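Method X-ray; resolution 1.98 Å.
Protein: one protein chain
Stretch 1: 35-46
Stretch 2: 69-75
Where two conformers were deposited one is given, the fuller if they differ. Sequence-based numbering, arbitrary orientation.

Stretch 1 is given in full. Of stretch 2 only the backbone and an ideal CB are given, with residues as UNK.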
# COMPACT_ATOMS: atom_id res chain seq x y z
N GLY C 35 -7.21 14.00 10.69
CA GLY C 35 -6.23 13.13 11.32
C GLY C 35 -4.91 13.25 10.57
O GLY C 35 -4.83 12.96 9.40
N LEU C 36 -3.87 13.76 11.23
CA LEU C 36 -2.57 13.91 10.57
C LEU C 36 -1.53 12.99 11.21
O LEU C 36 -0.43 13.42 11.65
CB LEU C 36 -2.12 15.38 10.65
CG LEU C 36 -3.03 16.33 9.85
CD1 LEU C 36 -2.66 17.83 10.07
CD2 LEU C 36 -2.94 15.92 8.37
N GLY C 37 -1.89 11.70 11.23
CA GLY C 37 -1.05 10.67 11.83
C GLY C 37 -0.45 9.72 10.84
O GLY C 37 -0.00 10.13 9.78
N GLY C 38 -0.41 8.43 11.17
CA GLY C 38 0.18 7.47 10.23
C GLY C 38 -0.60 7.39 8.91
O GLY C 38 -0.04 7.12 7.81
N LEU C 39 -1.90 7.58 8.97
CA LEU C 39 -2.69 7.48 7.73
C LEU C 39 -2.66 8.83 7.00
O LEU C 39 -2.52 8.93 5.78
CB LEU C 39 -4.18 7.20 8.05
CG LEU C 39 -4.49 5.85 8.70
CD1 LEU C 39 -5.99 5.82 9.17
CD2 LEU C 39 -4.24 4.76 7.59
N GLY C 40 -2.87 9.86 7.80
CA GLY C 40 -2.99 11.17 7.23
C GLY C 40 -1.75 11.79 6.65
O GLY C 40 -1.87 12.51 5.64
N THR C 41 -0.59 11.56 7.27
CA THR C 41 0.59 12.23 6.70
C THR C 41 0.93 11.73 5.27
O THR C 41 1.16 12.55 4.41
CB THR C 41 1.81 12.12 7.64
OG1 THR C 41 2.07 10.75 7.95
CG2 THR C 41 1.55 12.87 8.93
N PRO C 42 0.95 10.40 4.99
CA PRO C 42 1.26 10.07 3.58
C PRO C 42 0.12 10.49 2.66
O PRO C 42 0.37 10.91 1.52
CB PRO C 42 1.44 8.56 3.55
CG PRO C 42 0.78 8.10 4.81
CD PRO C 42 0.83 9.18 5.82
N ALA C 43 -1.13 10.37 3.11
CA ALA C 43 -2.22 10.79 2.22
C ALA C 43 -2.06 12.28 1.85
O ALA C 43 -2.20 12.67 0.68
CB ALA C 43 -3.60 10.56 2.88
N ALA C 44 -1.74 13.11 2.82
CA ALA C 44 -1.61 14.53 2.51
C ALA C 44 -0.40 14.79 1.54
O ALA C 44 -0.52 15.59 0.61
CB ALA C 44 -1.42 15.35 3.81
N LEU C 45 0.72 14.10 1.77
CA LEU C 45 1.92 14.28 0.94
C LEU C 45 1.56 13.94 -0.51
O LEU C 45 1.89 14.68 -1.41
CB LEU C 45 3.07 13.35 1.40
CG LEU C 45 3.96 13.99 2.47
CD1 LEU C 45 4.68 12.91 3.29
CD2 LEU C 45 4.92 15.01 1.81
N TYR C 46 0.92 12.80 -0.72
CA TYR C 46 0.58 12.39 -2.10
C TYR C 46 -0.47 13.25 -2.75
O TYR C 46 -0.44 13.49 -3.98
CB TYR C 46 0.14 10.91 -2.15
CG TYR C 46 1.33 9.98 -2.06
CD1 TYR C 46 1.63 9.32 -0.85
CD2 TYR C 46 2.22 9.87 -3.12
CE1 TYR C 46 2.80 8.59 -0.70
CE2 TYR C 46 3.41 9.10 -3.00
CZ TYR C 46 3.68 8.47 -1.77
OH TYR C 46 4.80 7.70 -1.63
N UNK C 69 8.24 7.37 13.91
CA UNK C 69 8.37 6.04 13.34
C UNK C 69 7.35 5.82 12.22
O UNK C 69 7.50 4.90 11.41
CB UNK C 69 8.20 4.98 14.43
N UNK C 70 6.28 6.62 12.16
CA UNK C 70 5.28 6.38 11.09
C UNK C 70 4.70 7.61 10.47
O UNK C 70 4.02 7.53 9.45
CB UNK C 70 4.12 5.54 11.64
N UNK C 71 4.91 8.77 11.08
CA UNK C 71 4.33 10.01 10.55
C UNK C 71 5.44 10.76 9.83
O UNK C 71 6.04 11.69 10.40
CB UNK C 71 3.71 10.87 11.66
N UNK C 72 5.66 10.32 8.59
CA UNK C 72 6.73 10.72 7.67
C UNK C 72 6.83 12.15 7.18
O UNK C 72 7.80 12.50 6.50
CB UNK C 72 6.62 9.84 6.42
N UNK C 73 5.85 12.96 7.51
CA UNK C 73 5.86 14.35 7.12
C UNK C 73 6.64 15.19 8.14
O UNK C 73 7.11 16.26 7.80
CB UNK C 73 4.43 14.87 6.97
N UNK C 74 6.79 14.68 9.36
CA UNK C 74 7.43 15.41 10.46
C UNK C 74 8.91 15.10 10.72
O UNK C 74 9.42 14.12 10.23
CB UNK C 74 6.65 15.13 11.75
N UNK C 75 9.61 15.94 11.46
CA UNK C 75 11.01 15.65 11.75
C UNK C 75 11.30 15.93 13.22
O UNK C 75 10.44 16.42 13.98
CB UNK C 75 11.93 16.48 10.85

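Stretch 1 runs from a glycine-rich loop into a helix, and Thr41 and Leu45, one turn apart, direct their CA-to-CB bonds at stretch 2. At position 69 the ideal CB has nothing of stretch 1 within 5.5 Å, so this surface sets no preference. The residue is Gln69.

Position 70 points sideways. The ideal CB lies 4.6 Å from Gly38 CA and stretch 1 offers no charge there, so many side chains would suit. It is Arg70. Arg70 CG would be 3.6 Å from an ideal CB on Gly38, a close but tolerable contact. Arg70 NH1 donates to Gln69 OE1 (3.0 Å). A water donates to both Gly38 O (2.7 Å) and Arg70 O (2.6 Å), bridging the two backbones where no direct hydrogen bond joins the stretches.

At position 71 the CB also points sideways, 4.0 Å from Thr41 CG2 and 4.2 Å from Gly37 O. The glycine backbone beside it offers a surface along which an unbranched chain, polar or apolar, could lie; other types are not excluded. Gln71 occupies the site with chi1 m and chi2 t, laying CG 3.4 Å from Gly37 C and 3.6 Å from Gly38 N. Its OE1 is hydrogen-bonded elsewhere in the structure.

Position 72 lies within a type I turn spanning 71 to 74. Its CB is sideways, 4.8 Å from Leu45 CD1, with the Pro42 ring further along; a medium-sized apolar chain able to bend back, such as leucine, isoleucine or methionine, would suit. Ile72 does this: CG1 packs 3.7 Å from Leu45 CD1, and CD1 reaches Pro42 CB at 4.0 Å.

Position 73 faces the helix directly, its CB 3.9 Å from Thr41 CB and 4.2 Å from Leu45 CD1. With the threonine hydroxyl donating to Gly37 O (Thr41 OG1 to Gly37 O, 2.8 Å), an apolar residue is the natural choice, leucine or methionine among them. Leu73 sets its CB 3.8 Å from Thr41 CB and its CD1 3.6 Å from Leu45 CD2, making the largest contact in this stretch.

At position 74 no atom of stretch 1 lies within 5.5 Å of the CB, so only a long side chain turned back could touch the loop; an aromatic or a long aliphatic chain would serve. Phe74, with chi1 m, brings CE1 3.6 Å from Thr41 CG2 and 3.5 Å from Leu36 O, which meets the ring edge and has no hydrogen-bond partner in the model.

Position 75 is out of reach and unconstrained by stretch 1; it is Thr75.

Stretch 2 (69-75) QRQILFT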
# COMPACT_ATOMS: atom_id res chain seq x y z
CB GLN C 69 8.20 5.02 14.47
CG GLN C 69 8.06 3.58 14.08
CD GLN C 69 6.57 3.15 14.19
OE1 GLN C 69 5.71 3.99 14.49
NE2 GLN C 69 6.28 1.89 13.97
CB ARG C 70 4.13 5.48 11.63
CG ARG C 70 3.31 6.10 12.74
CD ARG C 70 2.53 5.07 13.58
NE ARG C 70 1.92 5.72 14.74
CZ ARG C 70 2.63 6.19 15.76
NH1 ARG C 70 3.96 6.05 15.77
NH2 ARG C 70 2.03 6.86 16.74
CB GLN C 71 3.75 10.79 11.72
CG GLN C 71 2.61 9.93 12.40
CD GLN C 71 2.02 10.52 13.65
OE1 GLN C 71 2.11 11.72 13.89
NE2 GLN C 71 1.35 9.68 14.42
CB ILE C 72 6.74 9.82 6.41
CG1 ILE C 72 5.48 10.09 5.57
CG2 ILE C 72 6.84 8.35 6.81
CD1 ILE C 72 5.34 9.19 4.37
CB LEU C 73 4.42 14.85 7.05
CG LEU C 73 4.05 16.24 6.56
CD1 LEU C 73 4.67 16.34 5.13
CD2 LEU C 73 2.46 16.45 6.53
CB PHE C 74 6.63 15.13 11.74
CG PHE C 74 5.14 15.28 11.56
CD1 PHE C 74 4.27 14.32 12.02
CD2 PHE C 74 4.62 16.43 10.93
CE1 PHE C 74 2.88 14.50 11.85
CE2 PHE C 74 3.26 16.61 10.77
CZ PHE C 74 2.39 15.63 11.24
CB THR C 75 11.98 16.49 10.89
OG1 THR C 75 11.91 17.85 11.30
CG2 THR C 75 11.64 16.40 9.42
O HOH W 1 2.56 6.51 7.61
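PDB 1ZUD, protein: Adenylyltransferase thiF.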